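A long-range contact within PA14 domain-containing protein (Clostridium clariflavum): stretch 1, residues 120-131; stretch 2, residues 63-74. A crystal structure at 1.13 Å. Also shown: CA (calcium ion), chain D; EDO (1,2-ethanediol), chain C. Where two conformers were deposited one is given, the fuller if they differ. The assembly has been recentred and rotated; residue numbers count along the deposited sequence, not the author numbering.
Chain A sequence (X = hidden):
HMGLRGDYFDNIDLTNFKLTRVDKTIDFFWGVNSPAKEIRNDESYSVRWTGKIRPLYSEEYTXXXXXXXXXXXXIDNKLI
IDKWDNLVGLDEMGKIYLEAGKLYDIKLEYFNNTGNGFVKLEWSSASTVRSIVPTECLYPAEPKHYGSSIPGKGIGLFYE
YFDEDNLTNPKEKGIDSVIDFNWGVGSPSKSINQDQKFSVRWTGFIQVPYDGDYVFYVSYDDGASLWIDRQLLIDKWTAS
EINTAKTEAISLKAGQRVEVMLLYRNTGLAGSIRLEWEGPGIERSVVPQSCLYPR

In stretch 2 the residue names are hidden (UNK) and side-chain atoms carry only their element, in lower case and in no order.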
ATOM      1  N   LYS A 120      -4.152  10.233  15.480  1.00  7.72           N
ATOM      2  CA  LYS A 120      -3.597  10.635  16.768  1.00  8.82           C
ATOM      3  C   LYS A 120      -3.988   9.624  17.824  1.00  8.98           C
ATOM      4  O   LYS A 120      -5.183   9.334  17.970  1.00 10.79           O
ATOM      5  CB  LYS A 120      -4.177  12.021  17.166  1.00 11.74           C
ATOM      6  CG  LYS A 120      -3.655  12.671  18.408  1.00 16.34           C
ATOM      7  CD  LYS A 120      -4.184  14.113  18.532  1.00 19.88           C
ATOM      8  CE  LYS A 120      -4.181  14.718  19.920  1.00 21.46           C
ATOM      9  NZ  LYS A 120      -4.377  16.175  19.790  1.00 21.80           N
ATOM     10  N   LEU A 121      -2.994   9.116  18.561  1.00  8.60           N
ATOM     11  CA  LEU A 121      -3.205   8.125  19.648  1.00  8.86           C
ATOM     12  C   LEU A 121      -2.939   8.755  21.012  1.00  8.78           C
ATOM     13  O   LEU A 121      -1.804   9.187  21.296  1.00  9.44           O
ATOM     14  CB  LEU A 121      -2.262   6.928  19.459  1.00  9.46           C
ATOM     15  CG  LEU A 121      -2.389   5.845  20.517  1.00 10.63           C
ATOM     16  CD1 LEU A 121      -3.719   5.131  20.438  1.00 11.89           C
ATOM     17  CD2 LEU A 121      -1.203   4.907  20.388  1.00 12.35           C
ATOM     18  N   GLU A 122      -3.991   8.761  21.819  1.00  8.90           N
ATOM     19  CA  GLU A 122      -3.932   9.243  23.204  1.00  9.31           C
ATOM     20  C   GLU A 122      -4.235   8.108  24.143  1.00  9.57           C
ATOM     21  O   GLU A 122      -4.813   7.068  23.766  1.00  9.66           O
ATOM     22  CB  GLU A 122      -4.954  10.388  23.428  1.00  9.63           C
ATOM     23  CG  GLU A 122      -4.678  11.630  22.599  1.00 10.77           C
ATOM     24  CD  GLU A 122      -5.848  12.558  22.688  1.00 11.61           C
ATOM     25  OE1 GLU A 122      -6.769  12.407  21.875  1.00 14.77           O
ATOM     26  OE2 GLU A 122      -5.917  13.347  23.661  1.00 12.81           O
ATOM     27  N   TRP A 123      -3.910   8.331  25.422  1.00  9.61           N
ATOM     28  CA  TRP A 123      -4.299   7.412  26.494  1.00 10.39           C
ATOM     29  C   TRP A 123      -4.714   8.193  27.739  1.00 10.69           C
ATOM     30  O   TRP A 123      -4.405   9.365  27.901  1.00 10.76           O
ATOM     31  CB  TRP A 123      -3.213   6.358  26.815  1.00 10.30           C
ATOM     32  CG  TRP A 123      -1.903   6.846  27.364  1.00 10.20           C
ATOM     33  CD1 TRP A 123      -1.526   8.141  27.653  1.00 10.36           C
ATOM     34  CD2 TRP A 123      -0.825   6.015  27.754  1.00 11.74           C
ATOM     35  NE1 TRP A 123      -0.245   8.144  28.134  1.00 11.88           N
ATOM     36  CE2 TRP A 123       0.208   6.848  28.212  1.00 11.73           C
ATOM     37  CE3 TRP A 123      -0.613   4.649  27.703  1.00 11.32           C
ATOM     38  CZ2 TRP A 123       1.431   6.339  28.642  1.00 12.38           C
ATOM     39  CZ3 TRP A 123       0.595   4.140  28.138  1.00 12.76           C
ATOM     40  CH2 TRP A 123       1.608   4.978  28.578  1.00 13.06           C
ATOM     41  N   SER A 124      -5.461   7.509  28.605  1.00 10.88           N
ATOM     42  CA  SER A 124      -5.727   7.988  29.956  1.00 11.66           C
ATOM     43  C   SER A 124      -5.898   6.762  30.869  1.00 11.26           C
ATOM     44  O   SER A 124      -6.146   5.630  30.436  1.00 12.61           O
ATOM     45  CB  SER A 124      -6.974   8.860  30.011  1.00 12.53           C
ATOM     46  OG  SER A 124      -8.154   8.110  29.807  1.00 12.82           O
ATOM     47  N   SER A 125      -5.787   7.029  32.157  1.00 12.68           N
ATOM     48  CA  SER A 125      -6.144   6.064  33.198  1.00 12.90           C
ATOM     49  C   SER A 125      -6.448   6.860  34.455  1.00 13.48           C
ATOM     50  O   SER A 125      -6.335   8.094  34.454  1.00 15.36           O
ATOM     51  CB  SER A 125      -5.003   5.085  33.406  1.00 13.97           C
ATOM     52  OG  SER A 125      -3.872   5.646  34.065  1.00 14.26           O
ATOM     53  N   ALA A 126      -6.757   6.193  35.552  1.00 14.06           N
ATOM     54  CA  ALA A 126      -7.015   6.925  36.807  1.00 15.12           C
ATOM     55  C   ALA A 126      -5.892   7.862  37.159  1.00 13.82           C
ATOM     56  O   ALA A 126      -6.155   9.022  37.577  1.00 17.30           O
ATOM     57  CB  ALA A 126      -7.272   5.955  37.922  1.00 14.81           C
ATOM     58  N   SER A 127      -4.653   7.436  36.959  1.00 14.29           N
ATOM     59  CA  SER A 127      -3.480   8.244  37.293  1.00 15.84           C
ATOM     60  C   SER A 127      -2.792   8.912  36.104  1.00 15.04           C
ATOM     61  O   SER A 127      -1.794   9.613  36.274  1.00 17.91           O
ATOM     62  CB  SER A 127      -2.462   7.370  38.029  1.00 15.93           C
ATOM     63  OG  SER A 127      -3.049   6.785  39.188  1.00 17.15           O
ATOM     64  N   THR A 128      -3.283   8.650  34.885  1.00 15.03           N
ATOM     65  CA  THR A 128      -2.714   9.222  33.657  1.00 14.75           C
ATOM     66  C   THR A 128      -3.690  10.227  33.080  1.00 14.39           C
ATOM     67  O   THR A 128      -4.747   9.838  32.534  1.00 14.93           O
ATOM     68  CB  THR A 128      -2.454   8.143  32.600  1.00 14.47           C
ATOM     69  OG1 THR A 128      -1.676   7.096  33.181  1.00 16.18           O
ATOM     70  CG2 THR A 128      -1.721   8.713  31.378  1.00 15.79           C
ATOM     71  N   VAL A 129      -3.370  11.520  33.187  1.00 14.22           N
ATOM     72  CA  VAL A 129      -4.188  12.532  32.555  1.00 14.57           C
ATOM     73  C   VAL A 129      -4.154  12.302  31.034  1.00 12.94           C
ATOM     74  O   VAL A 129      -3.105  12.008  30.459  1.00 13.44           O
ATOM     75  CB  VAL A 129      -3.675  13.939  32.928  1.00 17.59           C
ATOM     76  CG1 VAL A 129      -4.422  15.016  32.158  1.00 19.74           C
ATOM     77  CG2 VAL A 129      -3.798  14.166  34.442  1.00 20.86           C
ATOM     78  N   ARG A 130      -5.302  12.466  30.414  1.00 13.17           N
ATOM     79  CA  ARG A 130      -5.404  12.209  28.979  1.00 11.90           C
ATOM     80  C   ARG A 130      -4.352  12.992  28.232  1.00 12.16           C
ATOM     81  O   ARG A 130      -4.184  14.198  28.402  1.00 13.53           O
ATOM     82  CB  ARG A 130      -6.737  12.576  28.470  1.00 11.75           C
ATOM     83  CG  ARG A 130      -6.885  12.396  26.967  1.00 12.61           C
ATOM     84  CD  ARG A 130      -8.294  12.585  26.511  1.00 13.34           C
ATOM     85  NE  ARG A 130      -8.375  12.533  25.049  1.00 14.12           N
ATOM     86  CZ  ARG A 130      -9.490  12.393  24.356  1.00 13.98           C
ATOM     87  NH1 ARG A 130     -10.671  12.313  24.946  1.00 15.43           N
ATOM     88  NH2 ARG A 130      -9.438  12.353  23.045  1.00 15.84           N
ATOM     89  N   SER A 131      -3.637  12.285  27.371  1.00 11.61           N
ATOM     90  CA  SER A 131      -2.500  12.856  26.653  1.00 12.19           C
ATOM     91  C   SER A 131      -2.162  11.987  25.462  1.00 11.64           C
ATOM     92  O   SER A 131      -2.476  10.797  25.444  1.00 10.74           O
ATOM     93  CB  SER A 131      -1.262  12.910  27.572  1.00 14.66           C
ATOM     94  OG  SER A 131      -0.873  11.621  27.999  1.00 21.35           O
ATOM     95  N   UNK A  63      -7.569   3.983  25.484  1.00  9.80           N
ATOM     96  CA  UNK A  63      -6.885   4.506  24.312  1.00  9.24           C
ATOM     97  C   UNK A  63      -7.891   5.228  23.438  1.00  9.50           C
ATOM     98  O   UNK A  63      -9.008   4.700  23.239  1.00 10.23           O
ATOM     99  c   UNK A  63      -2.854   1.888  25.813  1.00 11.32           C
ATOM    100  c   UNK A  63      -4.112   1.353  26.015  1.00 10.09           C
ATOM    101  c   UNK A  63      -5.002   2.817  24.312  1.00  9.58           C
ATOM    102  c   UNK A  63      -6.178   3.376  23.534  1.00  9.06           C
ATOM    103  c   UNK A  63      -5.172   1.789  25.247  1.00  9.90           C
ATOM    104  c   UNK A  63      -2.694   2.898  24.897  1.00 11.03           C
ATOM    105  c   UNK A  63      -3.751   3.354  24.169  1.00 10.10           C
ATOM    106  N   UNK A  64      -7.518   6.409  22.964  1.00  8.98           N
ATOM    107  CA  UNK A  64      -8.369   7.228  22.139  1.00  8.90           C
ATOM    108  C   UNK A  64      -7.697   7.390  20.783  1.00  8.41           C
ATOM    109  O   UNK A  64      -6.503   7.728  20.722  1.00 10.35           O
ATOM    110  c   UNK A  64      -9.723   8.781  26.861  1.00 12.40           C
ATOM    111  c   UNK A  64      -8.397   8.574  26.532  1.00 11.61           C
ATOM    112  c   UNK A  64      -8.971   8.670  24.179  1.00 10.96           C
ATOM    113  c   UNK A  64     -10.651   9.003  25.896  1.00 12.54           C
ATOM    114  o   UNK A  64     -10.121   8.867  28.182  1.00 14.34           O
ATOM    115  c   UNK A  64      -8.565   8.633  22.728  1.00  9.69           C
ATOM    116  c   UNK A  64      -8.043   8.497  25.189  1.00 11.48           C
ATOM    117  c   UNK A  64     -10.279   8.917  24.546  1.00 12.30           C
ATOM    118  N   UNK A  65      -8.478   7.240  19.723  1.00  8.59           N
ATOM    119  CA  UNK A  65      -8.024   7.508  18.391  1.00  8.98           C
ATOM    120  C   UNK A  65      -8.893   8.557  17.727  1.00  8.38           C
ATOM    121  O   UNK A  65     -10.111   8.485  17.767  1.00 10.25           O
ATOM    122  c   UNK A  65      -7.687   6.504  16.117  1.00 14.40           C
ATOM    123  c   UNK A  65      -7.944   6.213  17.587  1.00 10.78           C
ATOM    124  c   UNK A  65      -6.744   5.385  18.117  1.00 13.46           C
ATOM    125  c   UNK A  65      -6.338   4.114  17.442  1.00 18.56           C
ATOM    126  N   UNK A  66      -8.222   9.528  17.104  1.00  8.05           N
ATOM    127  CA  UNK A  66      -8.807  10.435  16.107  0.69  8.51           C
ATOM    128  C   UNK A  66      -8.258   9.991  14.764  1.00  7.38           C
ATOM    129  O   UNK A  66      -7.037   9.801  14.652  1.00  8.81           O
ATOM    130  c   UNK A  66      -8.380  11.881  16.417  0.69  9.68           C
ATOM    131  o   UNK A  66      -8.688  12.251  17.742  0.69 15.26           O
ATOM    132  N   UNK A  67      -9.128   9.809  13.762  1.00  6.82           N
ATOM    133  CA  UNK A  67      -8.692   9.162  12.533  1.00  7.03           C
ATOM    134  C   UNK A  67      -9.404   9.732  11.312  1.00  6.74           C
ATOM    135  O   UNK A  67     -10.620   9.968  11.313  1.00  7.16           O
ATOM    136  n   UNK A  67     -14.188   5.070  11.872  1.00 11.43           N
ATOM    137  c   UNK A  67     -10.744   5.833  12.812  1.00  8.48           C
ATOM    138  c   UNK A  67     -10.445   7.288  12.670  1.00  8.15           C
ATOM    139  c   UNK A  67      -8.957   7.654  12.585  1.00  7.66           C
ATOM    140  c   UNK A  67     -12.901   5.350  11.724  1.00  8.89           C
ATOM    141  n   UNK A  67     -12.168   5.574  12.794  1.00  9.20           N
ATOM    142  n   UNK A  67     -12.356   5.366  10.504  1.00  9.24           N
ATOM    143  N   UNK A  68      -8.638   9.781  10.228  1.00  6.36           N
ATOM    144  CA  UNK A  68      -9.186  10.006   8.878  1.00  6.05           C
ATOM    145  C   UNK A  68      -8.166   9.308   7.995  1.00  6.02           C
ATOM    146  O   UNK A  68      -7.093   9.868   7.816  1.00  6.50           O
ATOM    147  c   UNK A  68      -9.804  11.769   7.227  1.00  7.09           C
ATOM    148  o   UNK A  68      -9.804  10.841   6.374  1.00  7.57           O
ATOM    149  c   UNK A  68      -9.332  11.483   8.606  1.00  6.76           C
ATOM    150  o   UNK A  68     -10.165  12.962   6.948  1.00  8.02           O
ATOM    151  N   UNK A  69      -8.372   8.075   7.496  1.00  6.28           N
ATOM    152  CA  UNK A  69      -9.589   7.296   7.557  1.00  6.03           C
ATOM    153  C   UNK A  69      -9.505   6.128   8.550  1.00  6.40           C
ATOM    154  O   UNK A  69      -9.736   6.348   9.742  1.00  8.83           O
ATOM    155  o   UNK A  69      -9.601   8.500   4.475  1.00  6.86           O
ATOM    156  c   UNK A  69     -10.393   7.986   5.276  1.00  7.04           C
ATOM    157  n   UNK A  69     -11.600   8.487   5.528  1.00  8.87           N
ATOM    158  c   UNK A  69      -9.974   6.823   6.142  1.00  6.49           C
ATOM    159  N   UNK A  70      -9.202   4.923   8.114  1.00  6.60           N
ATOM    160  CA  UNK A  70      -9.382   3.760   8.980  1.00  6.55           C
ATOM    161  C   UNK A  70      -8.237   3.516   9.942  1.00  6.51           C
ATOM    162  O   UNK A  70      -7.086   3.842   9.660  1.00  6.71           O
ATOM    163  N   UNK A  71      -8.565   2.898  11.084  1.00  6.45           N
ATOM    164  CA  UNK A  71      -7.580   2.459  12.069  0.50  6.12           C
ATOM    165  C   UNK A  71      -7.957   1.119  12.652  1.00  6.93           C
ATOM    166  O   UNK A  71      -9.153   0.844  12.893  1.00  8.17           O
ATOM    167  c   UNK A  71      -7.412   3.494  13.208  0.50  5.30           C
ATOM    168  c   UNK A  71      -6.709   4.739  12.700  0.50  3.91           C
ATOM    169  c   UNK A  71      -6.755   2.923  14.476  0.50  5.32           C
ATOM    170  N   UNK A  72      -6.939   0.310  12.943  1.00  7.29           N
ATOM    171  CA  UNK A  72      -7.040  -0.828  13.851  1.00  7.75           C
ATOM    172  C   UNK A  72      -5.928  -0.677  14.871  1.00  7.63           C
ATOM    173  O   UNK A  72      -4.788  -0.442  14.517  1.00  8.75           O
ATOM    174  n   UNK A  72     -10.785  -4.866   9.318  1.00 15.18           N
ATOM    175  n   UNK A  72      -8.484  -4.467   9.030  1.00 14.32           N
ATOM    176  c   UNK A  72      -8.134  -2.519  12.264  1.00  9.32           C
ATOM    177  n   UNK A  72      -9.490  -4.277  11.144  0.70 10.29           N
ATOM    178  c   UNK A  72      -9.584  -4.549   9.837  1.00 12.94           C
ATOM    179  c   UNK A  72      -8.240  -3.959  11.870  1.00 10.97           C
ATOM    180  c   UNK A  72      -6.913  -2.179  13.122  1.00  8.52           C
ATOM    181  N   UNK A  73      -6.270  -0.881  16.159  1.00  7.58           N
ATOM    182  CA  UNK A  73      -5.306  -0.808  17.262  1.00  7.68           C
ATOM    183  C   UNK A  73      -5.325  -2.076  18.082  1.00  7.64           C
ATOM    184  O   UNK A  73      -6.378  -2.425  18.598  1.00  7.90           O
ATOM    185  c   UNK A  73      -3.253   0.817  19.060  1.00  9.13           C
ATOM    186  c   UNK A  73      -5.226   1.529  20.376  1.00  9.98           C
ATOM    187  c   UNK A  73      -4.674   0.484  19.429  1.00  8.93           C
ATOM    188  c   UNK A  73      -5.582   0.358  18.176  1.00  8.31           C
ATOM    189  N   UNK A  74      -4.166  -2.713  18.183  1.00  7.82           N
ATOM    190  CA  UNK A  74      -3.965  -3.865  19.055  1.00  8.33           C
ATOM    191  C   UNK A  74      -3.028  -3.448  20.179  1.00  8.30           C
ATOM    192  O   UNK A  74      -1.942  -2.910  19.936  1.00  9.21           O
ATOM    193  c   UNK A  74      -4.748  -5.215  13.143  1.00  9.14           C
ATOM    194  c   UNK A  74      -5.169  -6.321  13.839  1.00  8.38           C
ATOM    195  c   UNK A  74      -4.640  -6.980  17.309  1.00  8.90           C
ATOM    196  c   UNK A  74      -4.079  -4.166  13.772  1.00  9.59           C
ATOM    197  c   UNK A  74      -4.894  -6.373  15.200  1.00  8.26           C
ATOM    198  c   UNK A  74      -3.317  -5.063  18.326  1.00  8.53           C
ATOM    199  n   UNK A  74      -5.127  -7.356  16.105  1.00  9.30           N
ATOM    200  c   UNK A  74      -3.783  -4.225  15.138  1.00  9.07           C
ATOM    201  c   UNK A  74      -4.171  -5.358  15.863  1.00  8.07           C
ATOM    202  c   UNK A  74      -4.036  -5.758  17.231  1.00  7.71           C
TER
HETATM  203 CA    CA D 403      -9.214  10.897   4.127  1.00  6.90          CA
HETATM  204  C1  EDO C 402     -11.972  12.757   4.107  1.00 12.60           C
HETATM  205  O1  EDO C 402     -10.560  12.968   4.319  1.00  8.86           O
HETATM  206  C2  EDO C 402     -12.167  11.720   2.984  1.00 14.08           C
HETATM  207  O2  EDO C 402     -11.556  10.548   3.451  1.00 10.62           O

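Position 63 carries one carbon followed by a six-carbon ring without a heteroatom. These atoms make it Phe-63, and the ring lies beside Leu-121 and Trp-123; its CE2 is 3.9 Å from Trp-123 CE3 and its CD2 4.1 Å from Leu-121 CD1. Position 64 has one carbon, then a six-carbon ring bearing one oxygen, and that oxygen lies 2.7 Å from Ser-124 OG. This is Tyr-64, whose OH is hydrogen-bonded to Ser-124 OG. The Arg-130 guanidinium lies flat on its ring, with Arg-130 CZ 3.8 Å from the ring centroid.

Position 65 shows four carbons forked at the first, one arm two carbons long, which defines Ile-65; its CG1 packs 3.8 Å from Leu-121 CD1. Position 66 has one carbon and one oxygen, its CB 4.3 Å from Lys-120 CB, and is Ser-66. Position 67 has three carbons, a nitrogen, and a carbon carrying two more nitrogens, with no contact to stretch 1. It is Arg-67, and its end leads away from the contact.

At position 68 two carbons end in two oxygens, one of them 2.3 Å from the calcium ion. A carboxylate suits this site: Asp-68, binding through OD1. Position 69 has two carbons, the second carrying one oxygen and one nitrogen, hence Asn-69. A cis peptide bond precedes it; its OD1 binds calcium at 2.5 Å, while its ND2 donates to O2 of the 1,2-ethanediol at 2.9 Å. Position 70 has no side-chain atoms and is Gly-70. Arg-67 NH2 braces this turn by donating to Asn-69 O at 2.9 Å.

Position 71, one carbon carrying two others, is Val-71, beyond reach of stretch 1. Position 72 repeats the chain of three carbons, nitrogen and a carbon with two nitrogens, also remote: Arg-72. Position 73 has four carbons forked at the second and points toward stretch 1; it is Leu-73, with CD2 3.9 Å from Leu-121 CD1. Position 74, one carbon and fused five- and six-membered rings holding one nitrogen, is Trp-74, making no contact with stretch 1.

The strands pair antiparallel. Tyr-64 and Glu-122 exchange backbone N-to-O hydrogen bonds, both 2.9 Å; Ser-66 N reaches Lys-120 O at 3.2 Å and Lys-120 N reaches Ser-66 O at 3.0 Å. Alternation places Phe-63, Ile-65, Leu-121 and Trp-123 on one buried, apolar face. On the other, Glu-122 orients Arg-130 through a salt bridge, Arg-130 NH2 to Glu-122 OE1 at 2.9 Å, helping hold the guanidinium over Tyr-64.

Stretch 2 (63-74) FYISRDNGVRLW
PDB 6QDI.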